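TetR-family transcriptional regulator (Streptomyces coelicolor A3, PDB 2QIB) probably binds DNA through an N-terminal helix-turn-helix and acts as a dimeric transcription factor. Local coordinates at residues Ser107-Gly112 / Ala123-Val128; Leu140-Thr143 / Arg148-Leu151; Val34-Ile39 / Ile45-Val50. One frame throughout, in Å; residues are numbered along the deposited sequence.

Contact 1. Residues Ser107-Gly112 / Ala123-Val128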
ATOM      1  N   SER A 107       7.672  -5.846  -9.455  1.00 19.29           N
ATOM      2  CA  SER A 107       6.661  -4.921  -9.988  1.00 20.62           C
ATOM      3  C   SER A 107       5.512  -5.719 -10.563  1.00 21.00           C
ATOM      4  O   SER A 107       4.351  -5.424 -10.295  1.00 21.54           O
ATOM      5  CB  SER A 107       7.213  -3.996 -11.068  1.00 22.12           C
ATOM      6  OG  SER A 107       8.187  -3.157 -10.494  1.00 25.01           O
ATOM      7  N   ALA A 108       5.832  -6.749 -11.345  1.00 19.95           N
ATOM      8  CA  ALA A 108       4.768  -7.541 -11.982  1.00 21.21           C
ATOM      9  C   ALA A 108       3.888  -8.232 -10.951  1.00 21.70           C
ATOM     10  O   ALA A 108       2.647  -8.233 -11.068  1.00 23.30           O
ATOM     11  CB  ALA A 108       5.371  -8.550 -13.000  1.00 21.21           C
ATOM     12  N   LEU A 109       4.500  -8.819  -9.927  1.00 21.71           N
ATOM     13  CA  LEU A 109       3.764  -9.529  -8.884  1.00 23.18           C
ATOM     14  C   LEU A 109       2.875  -8.578  -8.103  1.00 25.04           C
ATOM     15  O   LEU A 109       1.705  -8.877  -7.841  1.00 24.93           O
ATOM     16  CB  LEU A 109       4.716 -10.222  -7.918  1.00 23.15           C
ATOM     17  CG  LEU A 109       4.118 -10.938  -6.705  1.00 23.21           C
ATOM     18  CD1 LEU A 109       3.270 -12.124  -7.136  1.00 27.06           C
ATOM     19  CD2 LEU A 109       5.194 -11.363  -5.767  1.00 26.30           C
HETATM   20  N   MSE A 110       3.441  -7.439  -7.729  1.00 25.91           N
HETATM   21  CA  MSE A 110       2.730  -6.533  -6.826  1.00 29.78           C
HETATM   22  C   MSE A 110       1.647  -5.768  -7.566  1.00 32.12           C
HETATM   23  O   MSE A 110       0.557  -5.559  -7.023  1.00 32.95           O
HETATM   24  CB  MSE A 110       3.692  -5.592  -6.097  1.00 28.99           C
HETATM   25  CG  MSE A 110       4.739  -6.294  -5.252  1.00 32.20           C
HETATM   26 SE   MSE A 110       4.061  -7.669  -3.968  1.00 42.63          SE
HETATM   27  CE  MSE A 110       3.122  -6.473  -2.741  1.00 38.58           C
ATOM     28  N   ARG A 111       1.919  -5.373  -8.806  1.00 34.59           N
ATOM     29  CA  ARG A 111       0.942  -4.586  -9.574  1.00 38.15           C
ATOM     30  C   ARG A 111      -0.180  -5.473 -10.116  1.00 39.30           C
ATOM     31  O   ARG A 111      -1.265  -4.977 -10.448  1.00 40.61           O
ATOM     32  CB  ARG A 111       1.611  -3.726 -10.657  1.00 37.76           C
ATOM     33  CG  ARG A 111       2.512  -2.622 -10.049  1.00 39.30           C
ATOM     34  CD  ARG A 111       3.325  -1.881 -11.105  1.00 39.98           C
ATOM     35  NE  ARG A 111       4.136  -0.793 -10.540  1.00 43.82           N
ATOM     36  CZ  ARG A 111       3.705   0.457 -10.345  1.00 46.24           C
ATOM     37  NH1 ARG A 111       2.453   0.793 -10.658  1.00 47.11           N
ATOM     38  NH2 ARG A 111       4.523   1.378  -9.833  1.00 46.62           N
ATOM     39  N   GLY A 112       0.080  -6.779 -10.188  1.00 40.58           N
ATOM     40  CA  GLY A 112      -0.964  -7.794 -10.361  1.00 41.49           C
ATOM     41  C   GLY A 112      -1.880  -7.889  -9.136  1.00 42.66           C
ATOM     42  O   GLY A 112      -3.099  -7.916  -9.276  1.00 43.51           O
ATOM     43  N   ALA A 123      -0.572 -15.901  -0.273  1.00 24.00           N
ATOM     44  CA  ALA A 123      -0.149 -16.324   1.060  1.00 24.13           C
ATOM     45  C   ALA A 123       1.334 -16.005   1.315  1.00 23.14           C
ATOM     46  O   ALA A 123       1.671 -15.509   2.389  1.00 23.43           O
ATOM     47  CB  ALA A 123      -0.424 -17.809   1.267  1.00 23.97           C
ATOM     48  N   LEU A 124       2.208 -16.300   0.336  1.00 22.45           N
ATOM     49  CA  LEU A 124       3.637 -15.999   0.456  1.00 21.79           C
ATOM     50  C   LEU A 124       3.837 -14.480   0.647  1.00 21.06           C
ATOM     51  O   LEU A 124       4.559 -14.067   1.561  1.00 19.90           O
ATOM     52  CB  LEU A 124       4.439 -16.506  -0.751  1.00 22.54           C
ATOM     53  CG  LEU A 124       4.631 -18.029  -0.799  1.00 22.26           C
ATOM     54  CD1 LEU A 124       5.144 -18.466  -2.174  1.00 25.72           C
ATOM     55  CD2 LEU A 124       5.566 -18.466   0.306  1.00 24.69           C
ATOM     56  N   VAL A 125       3.187 -13.670  -0.185  1.00 20.93           N
ATOM     57  CA  VAL A 125       3.338 -12.209  -0.057  1.00 21.01           C
ATOM     58  C   VAL A 125       2.864 -11.765   1.339  1.00 20.57           C
ATOM     59  O   VAL A 125       3.549 -11.012   2.062  1.00 18.98           O
ATOM     60  CB  VAL A 125       2.621 -11.466  -1.200  1.00 21.74           C
ATOM     61  CG1 VAL A 125       2.560  -9.974  -0.953  1.00 20.36           C
ATOM     62  CG2 VAL A 125       3.359 -11.747  -2.535  1.00 22.11           C
ATOM     63  N   ASP A 126       1.694 -12.240   1.736  1.00 20.78           N
ATOM     64  CA  ASP A 126       1.207 -11.906   3.082  1.00 23.13           C
ATOM     65  C   ASP A 126       2.138 -12.343   4.200  1.00 22.62           C
ATOM     66  O   ASP A 126       2.231 -11.655   5.225  1.00 22.39           O
ATOM     67  CB  ASP A 126      -0.168 -12.505   3.310  1.00 24.16           C
ATOM     68  CG  ASP A 126      -1.230 -11.724   2.628  1.00 27.69           C
ATOM     69  OD1 ASP A 126      -1.028 -10.514   2.408  1.00 33.35           O
ATOM     70  OD2 ASP A 126      -2.271 -12.312   2.314  1.00 34.55           O
ATOM     71  N   SER A 127       2.801 -13.488   4.023  1.00 21.26           N
ATOM     72  CA  SER A 127       3.717 -14.001   5.037  1.00 22.14           C
ATOM     73  C   SER A 127       4.931 -13.065   5.202  1.00 20.71           C
ATOM     74  O   SER A 127       5.448 -12.892   6.304  1.00 21.60           O
ATOM     75  CB  SER A 127       4.152 -15.440   4.728  1.00 23.21           C
ATOM     76  OG  SER A 127       5.125 -15.472   3.702  1.00 26.64           O
ATOM     77  N   VAL A 128       5.370 -12.458   4.095  1.00 19.80           N
ATOM     78  CA  VAL A 128       6.446 -11.440   4.140  1.00 20.23           C
ATOM     79  C   VAL A 128       5.962 -10.173   4.895  1.00 19.62           C
ATOM     80  O   VAL A 128       6.671  -9.657   5.773  1.00 18.36           O
ATOM     81  CB  VAL A 128       6.988 -11.083   2.728  1.00 20.67           C
ATOM     82  CG1 VAL A 128       8.123 -10.051   2.826  1.00 21.07           C
ATOM     83  CG2 VAL A 128       7.469 -12.337   1.987  1.00 20.51           C
TER

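Contact 2. Residues Leu140-Thr143 / Arg148-Leu151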
ATOM      1  N   LEU A 140      10.063  -2.512  18.840  1.00 19.17           N
ATOM      2  CA  LEU A 140       9.288  -1.610  19.686  1.00 19.52           C
ATOM      3  C   LEU A 140       9.090  -2.172  21.090  1.00 21.36           C
ATOM      4  O   LEU A 140       8.663  -1.433  21.991  1.00 21.83           O
ATOM      5  CB  LEU A 140       7.939  -1.266  19.048  1.00 19.50           C
ATOM      6  CG  LEU A 140       7.963  -0.458  17.730  1.00 19.28           C
ATOM      7  CD1 LEU A 140       6.547  -0.399  17.085  1.00 20.60           C
ATOM      8  CD2 LEU A 140       8.537   0.967  17.951  1.00 18.05           C
ATOM      9  N   ASP A 141       9.400  -3.465  21.258  1.00 21.92           N
ATOM     10  CA  ASP A 141       9.259  -4.196  22.539  1.00 24.03           C
ATOM     11  C   ASP A 141       7.796  -4.265  22.961  1.00 24.82           C
ATOM     12  O   ASP A 141       7.449  -4.084  24.137  1.00 24.79           O
ATOM     13  CB  ASP A 141      10.117  -3.539  23.642  1.00 24.01           C
ATOM     14  CG  ASP A 141      10.320  -4.440  24.849  1.00 29.03           C
ATOM     15  OD1 ASP A 141      10.051  -5.659  24.759  1.00 33.33           O
ATOM     16  OD2 ASP A 141      10.768  -3.912  25.894  1.00 31.83           O
ATOM     17  N   VAL A 142       6.938  -4.529  21.983  1.00 24.44           N
ATOM     18  CA  VAL A 142       5.508  -4.632  22.211  1.00 26.26           C
ATOM     19  C   VAL A 142       5.007  -6.019  21.837  1.00 26.99           C
ATOM     20  O   VAL A 142       5.192  -6.474  20.706  1.00 26.38           O
ATOM     21  CB  VAL A 142       4.752  -3.539  21.411  1.00 26.36           C
ATOM     22  CG1 VAL A 142       3.256  -3.710  21.587  1.00 27.88           C
ATOM     23  CG2 VAL A 142       5.209  -2.150  21.840  1.00 24.92           C
ATOM     24  N   THR A 143       4.352  -6.703  22.778  1.00 28.57           N
ATOM     25  CA  THR A 143       3.836  -8.040  22.483  1.00 30.24           C
ATOM     26  C   THR A 143       2.326  -8.071  22.269  1.00 30.59           C
ATOM     27  O   THR A 143       1.826  -8.922  21.536  1.00 32.14           O
ATOM     28  CB  THR A 143       4.241  -9.073  23.557  1.00 30.71           C
ATOM     29  OG1 THR A 143       3.800  -8.608  24.830  1.00 32.61           O
ATOM     30  CG2 THR A 143       5.750  -9.250  23.598  1.00 31.12           C
ATOM     31  N   ARG A 148      -4.358   1.012  17.583  1.00 18.94           N
ATOM     32  CA  ARG A 148      -3.790   2.177  16.911  1.00 19.60           C
ATOM     33  C   ARG A 148      -2.396   1.844  16.427  1.00 19.74           C
ATOM     34  O   ARG A 148      -2.022   2.209  15.300  1.00 20.44           O
ATOM     35  CB  ARG A 148      -3.774   3.399  17.830  1.00 19.75           C
ATOM     36  CG  ARG A 148      -5.161   4.048  17.897  1.00 19.40           C
ATOM     37  CD  ARG A 148      -5.287   5.124  18.967  1.00 19.72           C
ATOM     38  NE  ARG A 148      -6.663   5.637  18.937  1.00 22.54           N
ATOM     39  CZ  ARG A 148      -7.728   5.007  19.441  1.00 25.63           C
ATOM     40  NH1 ARG A 148      -7.606   3.817  20.036  1.00 23.14           N
ATOM     41  NH2 ARG A 148      -8.940   5.570  19.342  1.00 26.26           N
ATOM     42  N   LEU A 149      -1.654   1.122  17.262  1.00 19.38           N
ATOM     43  CA  LEU A 149      -0.290   0.730  16.907  1.00 19.46           C
ATOM     44  C   LEU A 149      -0.308  -0.264  15.757  1.00 19.34           C
ATOM     45  O   LEU A 149       0.492  -0.149  14.807  1.00 18.55           O
ATOM     46  CB  LEU A 149       0.454   0.134  18.098  1.00 19.96           C
ATOM     47  CG  LEU A 149       1.881  -0.308  17.769  1.00 20.17           C
ATOM     48  CD1 LEU A 149       2.750   0.863  17.212  1.00 20.52           C
ATOM     49  CD2 LEU A 149       2.529  -0.901  19.025  1.00 21.75           C
ATOM     50  N   GLU A 150      -1.196  -1.257  15.838  1.00 18.40           N
ATOM     51  CA  GLU A 150      -1.286  -2.231  14.747  1.00 18.71           C
ATOM     52  C   GLU A 150      -1.576  -1.524  13.428  1.00 17.62           C
ATOM     53  O   GLU A 150      -0.965  -1.838  12.409  1.00 18.63           O
ATOM     54  CB  GLU A 150      -2.328  -3.297  15.027  1.00 19.41           C
ATOM     55  CG  GLU A 150      -2.493  -4.226  13.840  1.00 21.66           C
ATOM     56  CD  GLU A 150      -3.353  -5.441  14.104  1.00 28.85           C
ATOM     57  OE1 GLU A 150      -3.874  -5.585  15.236  1.00 28.68           O
ATOM     58  OE2 GLU A 150      -3.474  -6.255  13.170  1.00 30.44           O
ATOM     59  N   LEU A 151      -2.482  -0.547  13.443  1.00 16.92           N
ATOM     60  CA  LEU A 151      -2.852   0.116  12.180  1.00 16.72           C
ATOM     61  C   LEU A 151      -1.679   0.938  11.633  1.00 17.36           C
ATOM     62  O   LEU A 151      -1.382   0.880  10.428  1.00 16.45           O
ATOM     63  CB  LEU A 151      -4.078   0.993  12.407  1.00 17.21           C
ATOM     64  CG  LEU A 151      -4.652   1.585  11.115  1.00 18.20           C
ATOM     65  CD1 LEU A 151      -6.188   1.700  11.114  1.00 17.62           C
ATOM     66  CD2 LEU A 151      -4.030   2.934  10.887  1.00 17.73           C
TER

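Contact 3. Residues Val34-Ile39 / Ile45-Val50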
ATOM      1  N   VAL A  34       8.443 -15.310 -19.470  1.00 17.58           N
ATOM      2  CA  VAL A  34       9.358 -16.364 -19.042  1.00 17.02           C
ATOM      3  C   VAL A  34       8.693 -17.688 -19.357  1.00 17.80           C
ATOM      4  O   VAL A  34       7.583 -17.943 -18.913  1.00 19.49           O
ATOM      5  CB  VAL A  34       9.686 -16.270 -17.516  1.00 16.21           C
ATOM      6  CG1 VAL A  34      10.603 -17.423 -17.089  1.00 16.13           C
ATOM      7  CG2 VAL A  34      10.378 -14.916 -17.216  1.00 15.56           C
ATOM      8  N   SER A  35       9.370 -18.530 -20.131  1.00 17.69           N
ATOM      9  CA  SER A  35       8.799 -19.828 -20.538  1.00 17.00           C
ATOM     10  C   SER A  35       9.547 -21.002 -19.910  1.00 16.37           C
ATOM     11  O   SER A  35      10.697 -20.886 -19.497  1.00 15.24           O
ATOM     12  CB  SER A  35       8.861 -20.003 -22.060  1.00 18.13           C
ATOM     13  OG  SER A  35      10.207 -20.143 -22.502  1.00 18.07           O
ATOM     14  N   ILE A  36       8.896 -22.160 -19.897  1.00 16.86           N
ATOM     15  CA  ILE A  36       9.577 -23.393 -19.483  1.00 17.66           C
ATOM     16  C   ILE A  36      10.787 -23.665 -20.360  1.00 17.21           C
ATOM     17  O   ILE A  36      11.859 -24.029 -19.855  1.00 16.64           O
ATOM     18  CB  ILE A  36       8.622 -24.600 -19.491  1.00 18.42           C
ATOM     19  CG1 ILE A  36       7.485 -24.405 -18.484  1.00 20.45           C
ATOM     20  CG2 ILE A  36       9.408 -25.940 -19.317  1.00 18.51           C
ATOM     21  CD1 ILE A  36       7.931 -24.200 -17.036  1.00 23.05           C
ATOM     22  N   ASP A  37      10.633 -23.475 -21.675  1.00 17.01           N
ATOM     23  CA  ASP A  37      11.758 -23.657 -22.596  1.00 17.99           C
ATOM     24  C   ASP A  37      12.967 -22.771 -22.209  1.00 17.29           C
ATOM     25  O   ASP A  37      14.119 -23.197 -22.288  1.00 16.28           O
ATOM     26  CB  ASP A  37      11.325 -23.378 -24.030  1.00 19.42           C
ATOM     27  CG  ASP A  37      10.504 -24.524 -24.633  1.00 24.06           C
ATOM     28  OD1 ASP A  37      10.433 -25.621 -24.020  1.00 26.96           O
ATOM     29  OD2 ASP A  37       9.946 -24.339 -25.739  1.00 26.78           O
ATOM     30  N   GLU A  38      12.705 -21.539 -21.782  1.00 16.53           N
ATOM     31  CA  GLU A  38      13.805 -20.640 -21.406  1.00 16.06           C
ATOM     32  C   GLU A  38      14.482 -21.111 -20.118  1.00 16.24           C
ATOM     33  O   GLU A  38      15.706 -21.015 -19.956  1.00 16.51           O
ATOM     34  CB  GLU A  38      13.295 -19.209 -21.277  1.00 16.27           C
ATOM     35  CG  GLU A  38      13.007 -18.598 -22.648  1.00 17.95           C
ATOM     36  CD  GLU A  38      12.251 -17.280 -22.563  1.00 20.73           C
ATOM     37  OE1 GLU A  38      11.640 -17.019 -21.529  1.00 19.77           O
ATOM     38  OE2 GLU A  38      12.265 -16.528 -23.561  1.00 21.81           O
ATOM     39  N   ILE A  39      13.658 -21.585 -19.189  1.00 15.27           N
ATOM     40  CA  ILE A  39      14.157 -22.126 -17.929  1.00 16.15           C
ATOM     41  C   ILE A  39      15.024 -23.378 -18.199  1.00 15.55           C
ATOM     42  O   ILE A  39      16.152 -23.467 -17.701  1.00 16.04           O
ATOM     43  CB  ILE A  39      12.979 -22.395 -16.955  1.00 15.81           C
ATOM     44  CG1 ILE A  39      12.366 -21.044 -16.508  1.00 16.24           C
ATOM     45  CG2 ILE A  39      13.458 -23.235 -15.744  1.00 16.84           C
ATOM     46  CD1 ILE A  39      10.980 -21.189 -15.759  1.00 18.02           C
ATOM     47  N   ILE A  45      19.086 -28.182 -19.428  1.00 22.17           N
ATOM     48  CA  ILE A  45      18.330 -29.451 -19.508  1.00 22.42           C
ATOM     49  C   ILE A  45      17.214 -29.399 -20.549  1.00 22.19           C
ATOM     50  O   ILE A  45      16.945 -28.346 -21.118  1.00 22.29           O
ATOM     51  CB  ILE A  45      17.755 -29.886 -18.125  1.00 22.23           C
ATOM     52  CG1 ILE A  45      16.660 -28.918 -17.650  1.00 22.16           C
ATOM     53  CG2 ILE A  45      18.867 -30.083 -17.129  1.00 23.02           C
ATOM     54  CD1 ILE A  45      16.058 -29.246 -16.278  1.00 23.24           C
ATOM     55  N   SER A  46      16.558 -30.531 -20.788  1.00 21.52           N
ATOM     56  CA  SER A  46      15.469 -30.596 -21.752  1.00 21.13           C
ATOM     57  C   SER A  46      14.161 -30.095 -21.128  1.00 20.63           C
ATOM     58  O   SER A  46      14.001 -30.057 -19.897  1.00 19.04           O
ATOM     59  CB  SER A  46      15.292 -32.033 -22.239  1.00 20.61           C
ATOM     60  OG  SER A  46      14.719 -32.791 -21.199  1.00 22.81           O
ATOM     61  N   ARG A  47      13.231 -29.699 -21.994  1.00 20.37           N
ATOM     62  CA  ARG A  47      11.900 -29.281 -21.589  1.00 21.18           C
ATOM     63  C   ARG A  47      11.182 -30.353 -20.718  1.00 19.38           C
ATOM     64  O   ARG A  47      10.695 -30.032 -19.624  1.00 18.95           O
ATOM     65  CB  ARG A  47      11.094 -28.846 -22.839  1.00 20.62           C
ATOM     66  CG  ARG A  47       9.617 -28.608 -22.642  1.00 24.24           C
ATOM     67  CD  ARG A  47       8.882 -28.391 -24.013  1.00 25.53           C
ATOM     68  NE  ARG A  47       7.437 -28.295 -23.802  1.00 31.19           N
ATOM     69  CZ  ARG A  47       6.824 -27.196 -23.367  1.00 34.46           C
ATOM     70  NH1 ARG A  47       7.534 -26.094 -23.135  1.00 34.81           N
ATOM     71  NH2 ARG A  47       5.510 -27.189 -23.168  1.00 33.27           N
ATOM     72  N   PRO A  48      11.109 -31.626 -21.182  1.00 19.33           N
ATOM     73  CA  PRO A  48      10.481 -32.652 -20.330  1.00 19.31           C
ATOM     74  C   PRO A  48      11.171 -32.800 -18.963  1.00 19.37           C
ATOM     75  O   PRO A  48      10.491 -33.016 -17.937  1.00 18.65           O
ATOM     76  CB  PRO A  48      10.620 -33.948 -21.158  1.00 20.12           C
ATOM     77  CG  PRO A  48      10.751 -33.474 -22.549  1.00 20.03           C
ATOM     78  CD  PRO A  48      11.533 -32.186 -22.477  1.00 19.12           C
ATOM     79  N   LEU A  49      12.497 -32.654 -18.925  1.00 18.74           N
ATOM     80  CA  LEU A  49      13.177 -32.794 -17.630  1.00 20.31           C
ATOM     81  C   LEU A  49      12.747 -31.717 -16.599  1.00 19.78           C
ATOM     82  O   LEU A  49      12.690 -31.997 -15.391  1.00 19.54           O
ATOM     83  CB  LEU A  49      14.709 -32.927 -17.790  1.00 20.44           C
ATOM     84  CG  LEU A  49      15.485 -33.318 -16.516  1.00 23.42           C
ATOM     85  CD1 LEU A  49      14.922 -34.605 -15.880  1.00 26.69           C
ATOM     86  CD2 LEU A  49      16.967 -33.496 -16.847  1.00 23.44           C
ATOM     87  N   VAL A  50      12.402 -30.503 -17.057  1.00 18.60           N
ATOM     88  CA  VAL A  50      11.851 -29.488 -16.150  1.00 18.12           C
ATOM     89  C   VAL A  50      10.550 -29.998 -15.523  1.00 17.93           C
ATOM     90  O   VAL A  50      10.344 -29.883 -14.326  1.00 17.31           O
ATOM     91  CB  VAL A  50      11.590 -28.127 -16.854  1.00 17.92           C
ATOM     92  CG1 VAL A  50      10.881 -27.154 -15.906  1.00 19.02           C
ATOM     93  CG2 VAL A  50      12.907 -27.544 -17.374  1.00 18.33           C
TER
HETATM   94  O   HOH W   1       7.970 -23.191 -22.970  1.00 22.01           O

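Contact 1. Residues Ser107-Gly112 / Ala123-Val128
Val125 meets Leu109 and Met110 without a ring, amide or charged plane between them: the touching groups are methyls and a selenium atom, so this contact has no faces or edges to stack. It joins helix 103-116 to helix 119-140, consecutive helices in the all-helical C-terminal domain of a TetR-family regulator, separated by a very short link. The backbones stand well apart, 8.9 Å between Met110 CA and Val125 CA, and the gap is bridged by side chains alone.

On the 123-128 side Val125 alone makes the contact. Its CG1 lies anti to the backbone N (chi1 170°) and CG2 anti to the carbonyl carbon, which splits the two methyls between two partners. CG2 takes Leu109, whose CD2 comes to 3.7 Å from Val125 CG2 as the two side chains pass each other in opposite directions. CG1 faces the end of Met110, a selenomethionine, and the two side chains reach tip to tip: Met110 CE is 4.0 Å and SE 4.1 Å from Val125 CG1. The CB of Met110 does not aim at the other helix; bends at chi2 and chi3 carry the selenium and terminal methyl over to it.

Other helices finish the packing. Leu109 also rests on Tyr61 of helix 57-75 and lies near a bound hexaethylene glycol, probably from the crystallisation liquor, while Met110 touches Glu161 and Leu165 of helix 147-168. Gly112 O accepts a hydrogen bond from Asn122 ND2 of the second subunit, so this region lies close to the dimer partner.

Around Val125 itself, Ser127 OG donates back to Leu124 O at 2.6 Å, 18° from the carbonyl plane, and the same oxygen also accepts from Val128 N.

Contact 2. Residues Leu140-Thr143 / Arg148-Leu151
Leu149 presents one methyl to each of two partners across the turn between helices 119-140 and 147-168. Its CG stands anti to the backbone N (chi1 179°), which carries CG across toward the 140-143 segment, and the fork there, set by a chi2 of 58°, divides the work. CD1 meets Leu140, with 4.0 Å between Leu140 CD1 and Leu149 CD1. CD2 goes to Val142, and here the approach is broader: Val142 CG1 is 3.9 Å and Val142 CG2 4.1 Å from Leu149 CD2, so the methyl sits against both branches of the valine. Both pairs meet tip to tip.

Leu140 uses another conformation: with CG beside the backbone N (chi1 -65°), it is CD1 that is brought to the leucine opposite.

Between Leu140 and Val142, Asp141 takes a positive phi in a Schellman motif that closes helix 119-140; both neighbours point their side chains at helix 147-168. The polypeptide then leads through a short loop into that helix, within the C-terminal domain of the TetR fold.

Leu149 is also packed by Leu137 of helix 119-140, Met190 of helix 175-194, and Met200 and Leu203 of helix 198-209. Just beside it on helix 147-168, Arg148 and Glu150 form salt bridges to Glu177 and Arg172 of the second subunit.

Contact 3. Residues Val34-Ile39 / Ile45-Val50
Arg47 and Asp37 form a salt bridge between the two helices of the predicted helix-turn-helix. Arg47 NH1 donates to Asp37 OD1 at 3.1 Å and the bond is fairly straight (162°). The oxygen lies at the edge of the guanidinium, near its plane, but the arginine comes to it from above the carboxylate, 60° out of that plane; the two flat groups are turned 76° against each other. The extended Arg47 chain, CG anti to the backbone N, lays its methylenes along the same oxygen, with Arg47 CD 3.2 Å from Asp37 OD1. A water accepts from Asp37 N and, weakly, from Arg47 NH1, a weaker water-mediated link from the guanidinium to the backbone of Asp37.

Both helices begin with a serine N-cap. Ser35 OG accepts from Glu38 N, and Glu38 OE1 takes the Ser35 N-H in return, a capping box; Ser46 OG accepts from Leu49 N.

Beneath the polar pair, Ile36 and Val50 cross at a slant, with Ile36 CG2 3.9 Å from Val50 CG1. Helix 47-53 would be the recognition helix, as in other TetR relatives, and this contact ties its start to helix 36-43. Helix 57-75 backs them both, Leu60 touching Ile39 and Val50, while Val34 touches Leu25 and Phe26, and Ile45 touches Arg14 and Leu18, of helix 11-28.

Contact 2 is the buried one, contact 1 lies at the surface and contact 3 is part buried, part exposed. Contacts 1 and 2 belong to the C-terminal domain and are linked by helix 119-140, which carries Val125 in the first and ends near Leu140 in the second; their centres are 24 Å apart. Across each the touching atoms are all apolar; charged and polar groups at their margins bind both the same chain and the second subunit. Contact 3, in the predicted DNA-binding region about 46 Å from contact 2 between centres, adds an exposed salt bridge to its apolar pair. Helix 57-75 touches residues of both contact 1 and contact 3, spanning the two domains.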